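Local coordinates for protein acetylene hydratase Ahy (Pelobacter acetylenicus, PDB 2E7Z) that catalyses the hydration of acetylene to acetaldehyde, using a [4Fe-4S] cluster and a tungsten centre held by two molybdopterin guanine dinucleotides, at residues D50-H55 with S610-P615; K56-Y61 with W459-V464. All blocks are in the same frame, centred on the assembly; numbering follows the deposited sequence.

Interaction 1: D50-H55 with S610-P615. With MGD (2-amino-5,6-dimercapto-7-methyl-3,7,8a,9-tetrahydro-8-oxa-1,3,9,10-tetraaza-anthracen-4-one guanosine dinucleotide), chain E.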
loop_
_atom_site.group_PDB
_atom_site.type_symbol
_atom_site.label_atom_id
_atom_site.label_comp_id
_atom_site.label_asym_id
_atom_site.label_seq_id
_atom_site.Cartn_x
_atom_site.Cartn_y
_atom_site.Cartn_z
ATOM N N ASP A 50 -7.556 -7.008 -21.121
ATOM C CA ASP A 50 -8.402 -6.388 -22.140
ATOM C C ASP A 50 -9.880 -6.662 -21.892
ATOM O O ASP A 50 -10.708 -5.873 -22.313
ATOM C CB ASP A 50 -7.987 -6.768 -23.567
ATOM C CG ASP A 50 -8.392 -5.707 -24.599
ATOM O OD1 ASP A 50 -8.277 -4.504 -24.260
ATOM O OD2 ASP A 50 -8.848 -6.086 -25.721
ATOM N N THR A 51 -10.198 -7.728 -21.153
ATOM C CA THR A 51 -11.612 -7.986 -20.803
ATOM C C THR A 51 -12.148 -6.930 -19.829
ATOM O O THR A 51 -13.361 -6.710 -19.732
ATOM C CB THR A 51 -11.860 -9.375 -20.181
ATOM O OG1 THR A 51 -11.308 -9.401 -18.860
ATOM C CG2 THR A 51 -11.246 -10.492 -21.036
ATOM N N ILE A 52 -11.221 -6.288 -19.112
ATOM C CA ILE A 52 -11.550 -5.162 -18.240
ATOM C C ILE A 52 -11.548 -3.857 -19.031
ATOM O O ILE A 52 -12.502 -3.070 -18.940
ATOM C CB ILE A 52 -10.560 -5.079 -17.085
ATOM C CG1 ILE A 52 -10.513 -6.413 -16.307
ATOM C CG2 ILE A 52 -10.944 -3.922 -16.135
ATOM C CD1 ILE A 52 -11.842 -6.898 -15.708
ATOM N N ARG A 53 -10.485 -3.628 -19.822
ATOM C CA ARG A 53 -10.454 -2.430 -20.658
ATOM C C ARG A 53 -11.709 -2.295 -21.546
ATOM O O ARG A 53 -12.201 -1.182 -21.781
ATOM C CB ARG A 53 -9.189 -2.388 -21.520
ATOM C CG ARG A 53 -9.037 -1.080 -22.265
ATOM C CD ARG A 53 -8.050 -1.205 -23.409
ATOM N NE ARG A 53 -8.670 -1.652 -24.661
ATOM C CZ ARG A 53 -9.296 -0.843 -25.514
ATOM N NH1 ARG A 53 -9.427 0.457 -25.259
ATOM N NH2 ARG A 53 -9.762 -1.345 -26.658
ATOM N N THR A 54 -12.209 -3.427 -22.060
ATOM C CA THR A 54 -13.360 -3.405 -22.967
ATOM C C THR A 54 -14.660 -3.841 -22.308
ATOM O O THR A 54 -15.640 -4.116 -23.006
ATOM C CB THR A 54 -13.119 -4.254 -24.255
ATOM O OG1 THR A 54 -12.978 -5.631 -23.896
ATOM C CG2 THR A 54 -11.848 -3.789 -24.939
ATOM N N HIS A 55 -14.681 -3.944 -20.988
ATOM C CA HIS A 55 -15.851 -4.468 -20.296
ATOM C C HIS A 55 -17.074 -3.624 -20.599
ATOM O O HIS A 55 -16.987 -2.387 -20.611
ATOM C CB HIS A 55 -15.613 -4.537 -18.773
ATOM C CG HIS A 55 -16.553 -5.488 -18.118
ATOM N ND1 HIS A 55 -17.840 -5.139 -17.781
ATOM C CD2 HIS A 55 -16.419 -6.797 -17.812
ATOM C CE1 HIS A 55 -18.466 -6.203 -17.298
ATOM N NE2 HIS A 55 -17.617 -7.212 -17.283
ATOM N N SER A 610 -10.023 -4.595 -4.703
ATOM C CA SER A 610 -11.438 -4.703 -5.053
ATOM C C SER A 610 -11.712 -4.755 -6.550
ATOM O O SER A 610 -12.861 -4.587 -6.941
ATOM C CB SER A 610 -12.241 -3.572 -4.397
ATOM O OG SER A 610 -12.044 -2.324 -5.063
ATOM N N CYS A 611 -10.659 -4.968 -7.345
ATOM C CA CYS A 611 -10.744 -4.856 -8.810
ATOM C C CYS A 611 -10.968 -6.198 -9.475
ATOM O O CYS A 611 -10.488 -7.239 -9.015
ATOM C CB CYS A 611 -9.458 -4.288 -9.399
ATOM S SG CYS A 611 -8.934 -2.699 -8.657
ATOM N N TYR A 612 -11.630 -6.125 -10.628
ATOM C CA TYR A 612 -11.842 -7.247 -11.576
ATOM C C TYR A 612 -12.921 -8.221 -11.119
ATOM O O TYR A 612 -12.965 -9.379 -11.582
ATOM C CB TYR A 612 -10.539 -7.997 -11.989
ATOM C CG TYR A 612 -9.359 -7.088 -12.100
ATOM C CD1 TYR A 612 -9.489 -5.815 -12.667
ATOM C CD2 TYR A 612 -8.123 -7.474 -11.582
ATOM C CE1 TYR A 612 -8.390 -4.939 -12.711
ATOM C CE2 TYR A 612 -7.037 -6.632 -11.620
ATOM C CZ TYR A 612 -7.173 -5.351 -12.162
ATOM O OH TYR A 612 -6.091 -4.491 -12.153
ATOM N N HIS A 613 -13.821 -7.763 -10.247
ATOM C CA HIS A 613 -15.005 -8.576 -9.908
ATOM C C HIS A 613 -16.155 -8.464 -10.926
ATOM O O HIS A 613 -17.177 -9.138 -10.773
ATOM C CB HIS A 613 -15.495 -8.245 -8.486
ATOM C CG HIS A 613 -14.484 -8.505 -7.415
ATOM N ND1 HIS A 613 -13.815 -9.710 -7.305
ATOM C CD2 HIS A 613 -14.071 -7.745 -6.369
ATOM C CE1 HIS A 613 -12.998 -9.658 -6.266
ATOM N NE2 HIS A 613 -13.149 -8.487 -5.673
ATOM N N GLN A 614 -16.025 -7.590 -11.926
ATOM C CA GLN A 614 -17.041 -7.483 -12.986
ATOM C C GLN A 614 -17.231 -8.863 -13.653
ATOM O O GLN A 614 -16.263 -9.631 -13.726
ATOM C CB GLN A 614 -16.602 -6.443 -14.020
ATOM C CG GLN A 614 -16.886 -5.012 -13.594
ATOM C CD GLN A 614 -15.888 -4.497 -12.534
ATOM O OE1 GLN A 614 -14.729 -4.963 -12.446
ATOM N NE2 GLN A 614 -16.334 -3.528 -11.735
ATOM N N PRO A 615 -18.473 -9.198 -14.107
ATOM C CA PRO A 615 -18.687 -10.477 -14.774
ATOM C C PRO A 615 -17.649 -10.718 -15.864
ATOM O O PRO A 615 -17.440 -9.864 -16.727
ATOM C CB PRO A 615 -20.094 -10.334 -15.371
ATOM C CG PRO A 615 -20.815 -9.463 -14.400
ATOM C CD PRO A 615 -19.737 -8.446 -13.964
HETATM P PB MGD E . -9.007 -0.494 -4.291
HETATM O O1B MGD E . -9.485 -0.054 -2.929
HETATM O O2B MGD E . -9.508 -1.760 -4.880
HETATM O O3B MGD E . -7.407 -0.606 -4.339
HETATM O O3A MGD E . -5.823 0.148 -2.540
HETATM P PA MGD E . -6.248 0.472 -4.062
HETATM O O1A MGD E . -5.161 0.122 -5.034
HETATM O O2A MGD E . -6.806 1.863 -4.031
HETATM O "O5'" MGD E . -9.348 0.727 -5.287
HETATM C "C5'" MGD E . -8.673 0.812 -6.531
HETATM C "C4'" MGD E . -9.645 1.460 -7.497
HETATM O "O4'" MGD E . -8.896 1.836 -8.662
HETATM C "C3'" MGD E . -10.705 0.504 -8.034
HETATM O "O3'" MGD E . -12.005 1.057 -7.771
HETATM C "C2'" MGD E . -10.438 0.360 -9.548
HETATM O "O2'" MGD E . -11.597 0.218 -10.392
HETATM C "C1'" MGD E . -9.724 1.654 -9.834
HETATM N N9 MGD E . -8.771 1.644 -10.954
HETATM C C8 MGD E . -7.916 0.652 -11.306
HETATM N N7 MGD E . -7.126 1.039 -12.319
HETATM C C5 MGD E . -7.429 2.331 -12.575
HETATM C C6 MGD E . -6.984 3.358 -13.502
HETATM O O6 MGD E . -6.072 3.136 -14.326
HETATM N N1 MGD E . -7.579 4.557 -13.390
HETATM C C2 MGD E . -8.592 4.840 -12.578
HETATM N N2 MGD E . -9.103 6.105 -12.572
HETATM N N3 MGD E . -9.056 3.947 -11.709
HETATM C C4 MGD E . -8.503 2.717 -11.680
HETATM C C10 MGD E . -4.858 -0.883 -2.325
HETATM C C11 MGD E . -4.375 -0.733 -0.898
HETATM O O11 MGD E . -5.494 -1.061 -0.077
HETATM C C12 MGD E . -3.220 -1.670 -0.639
HETATM S S12 MGD E . -1.879 -1.613 -1.699
HETATM C C13 MGD E . -3.218 -2.485 0.429
HETATM S S13 MGD E . -1.995 -3.642 0.684
HETATM C C14 MGD E . -4.294 -2.463 1.470
HETATM N N15 MGD E . -5.127 -3.655 1.425
HETATM C C16 MGD E . -6.188 -3.620 2.282
HETATM C C17 MGD E . -6.762 -4.803 2.937
HETATM O O17 MGD E . -6.273 -5.938 2.738
HETATM N N18 MGD E . -7.814 -4.616 3.759
HETATM C C19 MGD E . -8.360 -3.399 4.007
HETATM N N19 MGD E . -9.419 -3.278 4.835
HETATM N N20 MGD E . -7.899 -2.286 3.421
HETATM C C21 MGD E . -6.846 -2.338 2.595
HETATM N N22 MGD E . -6.382 -1.213 2.046
HETATM C C23 MGD E . -5.143 -1.194 1.297
#

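Interaction 2: K56-Y61 with W459-V464. With MGD (2-amino-5,6-dimercapto-7-methyl-3,7,8a,9-tetrahydro-8-oxa-1,3,9,10-tetraaza-anthracen-4-one guanosine dinucleotide), chain E.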
loop_
_atom_site.group_PDB
_atom_site.type_symbol
_atom_site.label_atom_id
_atom_site.label_comp_id
_atom_site.label_asym_id
_atom_site.label_seq_id
_atom_site.Cartn_x
_atom_site.Cartn_y
_atom_site.Cartn_z
ATOM N N LYS A 56 -18.221 -4.267 -20.856
ATOM C CA LYS A 56 -19.431 -3.496 -21.172
ATOM C C LYS A 56 -19.856 -2.556 -20.054
ATOM O O LYS A 56 -20.488 -1.541 -20.322
ATOM C CB LYS A 56 -20.608 -4.407 -21.560
ATOM C CG LYS A 56 -21.081 -5.323 -20.450
ATOM C CD LYS A 56 -22.220 -6.239 -20.897
ATOM C CE LYS A 56 -23.449 -5.460 -21.359
ATOM N NZ LYS A 56 -24.159 -4.766 -20.243
ATOM N N ASP A 57 -19.469 -2.865 -18.809
ATOM C CA ASP A 57 -19.837 -2.002 -17.663
ATOM C C ASP A 57 -18.820 -0.920 -17.359
ATOM O O ASP A 57 -18.996 -0.169 -16.387
ATOM C CB ASP A 57 -20.122 -2.838 -16.414
ATOM C CG ASP A 57 -21.277 -3.810 -16.630
ATOM O OD1 ASP A 57 -22.235 -3.414 -17.325
ATOM O OD2 ASP A 57 -21.216 -4.947 -16.112
ATOM N N ARG A 58 -17.750 -0.837 -18.154
ATOM C CA ARG A 58 -16.759 0.213 -17.920
ATOM C C ARG A 58 -17.415 1.582 -18.097
ATOM O O ARG A 58 -18.211 1.814 -19.020
ATOM C CB ARG A 58 -15.577 0.034 -18.874
ATOM C CG ARG A 58 -14.475 1.051 -18.638
ATOM C CD ARG A 58 -13.278 0.782 -19.506
ATOM N NE ARG A 58 -12.335 1.925 -19.329
ATOM C CZ ARG A 58 -11.338 2.242 -20.167
ATOM N NH1 ARG A 58 -11.078 1.493 -21.241
ATOM N NH2 ARG A 58 -10.576 3.315 -19.951
ATOM N N VAL A 59 -17.117 2.494 -17.178
ATOM C CA VAL A 59 -17.584 3.865 -17.289
ATOM C C VAL A 59 -16.691 4.613 -18.265
ATOM O O VAL A 59 -15.493 4.808 -18.000
ATOM C CB VAL A 59 -17.589 4.560 -15.894
ATOM C CG1 VAL A 59 -17.981 6.031 -16.001
ATOM C CG2 VAL A 59 -18.546 3.818 -14.942
ATOM N N LEU A 60 -17.250 5.039 -19.398
ATOM C CA LEU A 60 -16.477 5.703 -20.441
ATOM C C LEU A 60 -16.829 7.179 -20.621
ATOM O O LEU A 60 -16.187 7.887 -21.412
ATOM C CB LEU A 60 -16.597 4.948 -21.774
ATOM C CG LEU A 60 -15.920 3.587 -21.823
ATOM C CD1 LEU A 60 -16.193 2.985 -23.235
ATOM C CD2 LEU A 60 -14.439 3.625 -21.530
ATOM N N TYR A 61 -17.833 7.653 -19.895
ATOM C CA TYR A 61 -18.312 9.029 -20.013
ATOM C C TYR A 61 -18.611 9.574 -18.628
ATOM O O TYR A 61 -19.045 8.818 -17.744
ATOM C CB TYR A 61 -19.587 9.119 -20.888
ATOM C CG TYR A 61 -19.357 8.622 -22.293
ATOM C CD1 TYR A 61 -19.486 7.280 -22.592
ATOM C CD2 TYR A 61 -18.974 9.497 -23.318
ATOM C CE1 TYR A 61 -19.236 6.795 -23.880
ATOM C CE2 TYR A 61 -18.741 9.029 -24.617
ATOM C CZ TYR A 61 -18.869 7.686 -24.872
ATOM O OH TYR A 61 -18.640 7.216 -26.143
ATOM N N TRP A 459 -4.427 1.124 -18.274
ATOM C CA TRP A 459 -2.994 0.975 -18.528
ATOM C C TRP A 459 -2.614 0.565 -19.959
ATOM O O TRP A 459 -1.472 0.753 -20.356
ATOM C CB TRP A 459 -2.335 0.064 -17.478
ATOM C CG TRP A 459 -2.720 -1.383 -17.460
ATOM C CD1 TRP A 459 -3.643 -1.971 -16.641
ATOM C CD2 TRP A 459 -2.093 -2.448 -18.195
ATOM N NE1 TRP A 459 -3.665 -3.349 -16.872
ATOM C CE2 TRP A 459 -2.715 -3.655 -17.810
ATOM C CE3 TRP A 459 -1.061 -2.496 -19.145
ATOM C CZ2 TRP A 459 -2.332 -4.891 -18.344
ATOM C CZ3 TRP A 459 -0.679 -3.720 -19.652
ATOM C CH2 TRP A 459 -1.315 -4.894 -19.257
ATOM N N LEU A 460 -3.543 -0.011 -20.716
ATOM C CA LEU A 460 -3.278 -0.353 -22.123
ATOM C C LEU A 460 -3.530 0.864 -23.032
ATOM O O LEU A 460 -3.427 0.757 -24.260
ATOM C CB LEU A 460 -4.145 -1.566 -22.563
ATOM C CG LEU A 460 -3.670 -2.903 -21.987
ATOM C CD1 LEU A 460 -4.776 -3.968 -22.215
ATOM C CD2 LEU A 460 -2.361 -3.343 -22.640
ATOM N N GLU A 461 -3.870 2.009 -22.425
ATOM C CA GLU A 461 -4.266 3.198 -23.171
ATOM C C GLU A 461 -3.393 4.409 -22.873
ATOM O O GLU A 461 -3.780 5.555 -23.183
ATOM C CB GLU A 461 -5.717 3.569 -22.855
ATOM C CG GLU A 461 -6.730 2.443 -23.111
ATOM C CD GLU A 461 -8.116 2.750 -22.555
ATOM O OE1 GLU A 461 -8.241 3.607 -21.634
ATOM O OE2 GLU A 461 -9.078 2.126 -23.051
ATOM N N ARG A 462 -2.222 4.195 -22.273
ATOM C CA ARG A 462 -1.429 5.340 -21.842
ATOM C C ARG A 462 0.068 5.077 -21.816
ATOM O O ARG A 462 0.503 3.975 -21.472
ATOM C CB ARG A 462 -1.894 5.792 -20.447
ATOM C CG ARG A 462 -1.673 4.743 -19.318
ATOM C CD ARG A 462 -2.397 5.184 -18.064
ATOM N NE ARG A 462 -2.269 4.220 -16.972
ATOM C CZ ARG A 462 -3.271 3.891 -16.151
ATOM N NH1 ARG A 462 -3.069 3.020 -15.173
ATOM N NH2 ARG A 462 -4.470 4.464 -16.283
ATOM N N PRO A 463 0.860 6.113 -22.113
ATOM C CA PRO A 463 2.299 6.007 -21.868
ATOM C C PRO A 463 2.567 6.256 -20.381
ATOM O O PRO A 463 1.776 6.946 -19.728
ATOM C CB PRO A 463 2.860 7.164 -22.673
ATOM C CG PRO A 463 1.797 8.224 -22.580
ATOM C CD PRO A 463 0.478 7.460 -22.593
ATOM N N VAL A 464 3.664 5.727 -19.869
ATOM C CA VAL A 464 4.100 6.031 -18.499
ATOM C C VAL A 464 5.613 6.128 -18.436
ATOM O O VAL A 464 6.318 5.274 -18.975
ATOM C CB VAL A 464 3.654 4.924 -17.485
ATOM C CG1 VAL A 464 4.131 5.268 -16.066
ATOM C CG2 VAL A 464 2.152 4.742 -17.479
HETATM P PB MGD E . -9.007 -0.494 -4.291
HETATM O O1B MGD E . -9.485 -0.054 -2.929
HETATM O O2B MGD E . -9.508 -1.760 -4.880
HETATM O O3B MGD E . -7.407 -0.606 -4.339
HETATM O O3A MGD E . -5.823 0.148 -2.540
HETATM P PA MGD E . -6.248 0.472 -4.062
HETATM O O1A MGD E . -5.161 0.122 -5.034
HETATM O O2A MGD E . -6.806 1.863 -4.031
HETATM O "O5'" MGD E . -9.348 0.727 -5.287
HETATM C "C5'" MGD E . -8.673 0.812 -6.531
HETATM C "C4'" MGD E . -9.645 1.460 -7.497
HETATM O "O4'" MGD E . -8.896 1.836 -8.662
HETATM C "C3'" MGD E . -10.705 0.504 -8.034
HETATM O "O3'" MGD E . -12.005 1.057 -7.771
HETATM C "C2'" MGD E . -10.438 0.360 -9.548
HETATM O "O2'" MGD E . -11.597 0.218 -10.392
HETATM C "C1'" MGD E . -9.724 1.654 -9.834
HETATM N N9 MGD E . -8.771 1.644 -10.954
HETATM C C8 MGD E . -7.916 0.652 -11.306
HETATM N N7 MGD E . -7.126 1.039 -12.319
HETATM C C5 MGD E . -7.429 2.331 -12.575
HETATM C C6 MGD E . -6.984 3.358 -13.502
HETATM O O6 MGD E . -6.072 3.136 -14.326
HETATM N N1 MGD E . -7.579 4.557 -13.390
HETATM C C2 MGD E . -8.592 4.840 -12.578
HETATM N N2 MGD E . -9.103 6.105 -12.572
HETATM N N3 MGD E . -9.056 3.947 -11.709
HETATM C C4 MGD E . -8.503 2.717 -11.680
HETATM C C10 MGD E . -4.858 -0.883 -2.325
HETATM C C11 MGD E . -4.375 -0.733 -0.898
HETATM O O11 MGD E . -5.494 -1.061 -0.077
HETATM C C12 MGD E . -3.220 -1.670 -0.639
HETATM S S12 MGD E . -1.879 -1.613 -1.699
HETATM C C13 MGD E . -3.218 -2.485 0.429
HETATM S S13 MGD E . -1.995 -3.642 0.684
HETATM C C14 MGD E . -4.294 -2.463 1.470
HETATM N N15 MGD E . -5.127 -3.655 1.425
HETATM C C16 MGD E . -6.188 -3.620 2.282
HETATM C C17 MGD E . -6.762 -4.803 2.937
HETATM O O17 MGD E . -6.273 -5.938 2.738
HETATM N N18 MGD E . -7.814 -4.616 3.759
HETATM C C19 MGD E . -8.360 -3.399 4.007
HETATM N N19 MGD E . -9.419 -3.278 4.835
HETATM N N20 MGD E . -7.899 -2.286 3.421
HETATM C C21 MGD E . -6.846 -2.338 2.595
HETATM N N22 MGD E . -6.382 -1.213 2.046
HETATM C C23 MGD E . -5.143 -1.194 1.297
#

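Interaction 1: D50-H55 with S610-P615
Ile52, in the last turn of the helix that ends near residue 53, turns its CG1 branch to Tyr612, CG1 lying 3.8 Å from Tyr612 CD1, and the two side chains cross at about a right angle. Tyr612 is positioned from its own side as well, because CB of Cys611 lies over the centre of the ring, and its hydroxyl is hydrogen-bonded to the carbonyl of Ser8. Beyond Ile52, Arg53 turns back to Asp50, with NE 2.9 Å from OD1 in a salt bridge lying almost in the guanidinium plane. Thr54 is the first residue to leave the helix; its N and OG1 both hydrogen-bond to Asp50 O, from opposite faces of the carbonyl plane. This is where the N-terminal part of the chain, just after the cluster ligand Cys43, meets the dinucleotide-binding domain of the DMSO reductase family. In that domain Ser610 gives both N (2.9 Å) and OG (2.6 Å) to O2B of the MGD phosphate, while Cys611 SG rests 3.5 Å from C2' of the ribose. His55 has CG anti to the backbone N (chi1 -160°), which extends its ring to the loop, and NE2 donates to Pro615 O at 2.7 Å, on a lone pair and in the planes of both ring and carbonyl. The ring's second nitrogen, ND1, is hydrogen-bonded to Asp57 N, and Gln614 CB sits over one ring face, 3.7 Å from the centroid, as a CH-pi contact. Putting an alanine here would probably leave Pro615 O without this donor and Gln614 CB without the ring it packs on.

Interaction 2: K56-Y61 with W459-V464
The backbones carrying Arg58 and Glu461 stay far apart, the nearest CA atoms being those of Arg58 and Trp459 at 13.8 Å, so the contact is made wholly by two long side chains reaching from opposite directions. Arg58 is stretched out fully, CG anti to the backbone N (chi1 -177°) and the chain extended on to NE, which carries the guanidinium to the carboxylate of Glu461. They meet end-on in a two-bond salt bridge: NH1 to OE2 at 2.8 Å and NH2 to OE1 at 2.9 Å, each nitrogen on its own oxygen and each oxygen met on its syn side. Both bonds are nearly straight, 175° at NH1, and lie close to the guanidinium plane, although the two flat groups are twisted 33° from each other. The twist lifts the donors somewhat out of the carboxylate plane. Both residues are buried, and further bonds hold the pair: Gly456 O accepts from Arg58 NH2 and His458 N gives to Glu461 OE1. Leu60 CD2 packs 3.5 Å above the guanidinium plane, toward its rim. The second loop follows strand 452-455, an inner strand of the mixed sheet of the molybdopterin oxidoreductase region, and belongs to the pocket for the guanine end of the MGD cofactor. There Arg462, next along from Glu461, points the edge of its guanidinium at the base, with NH2 at 2.9 Å and NH1 at 3.1 Å both giving to the guanine O6. The backbone N of Trp459 lies over the centre of one guanidinium face, 3.7 Å above the plane. A salt bridge from NH2 to Asp457 and a hydrogen bond from NH1 to Gln7 fix the rotation of the same group.

Overall arrangement
Segments 50-55 and 56-61 follow directly on one another in the chain, and the centres of the two interactions lie 11 Å apart. Arg53 joins them: its NH1 forms a salt bridge with Glu461 OE2 at 2.8 Å, giving that oxygen a second arginine, and its O probably accepts a hydrogen bond from Arg58 NH1 at 3.0 Å. The same MGD is gripped at two places, at a phosphate by the 610-615 loop of interaction 1 and at the guanine by the 459-464 loop of interaction 2. Interaction 1 also comes near the metal cofactors, the Tyr612 side chain being about 6 Å from the iron-sulfur cluster and about 7 Å from the other MGD.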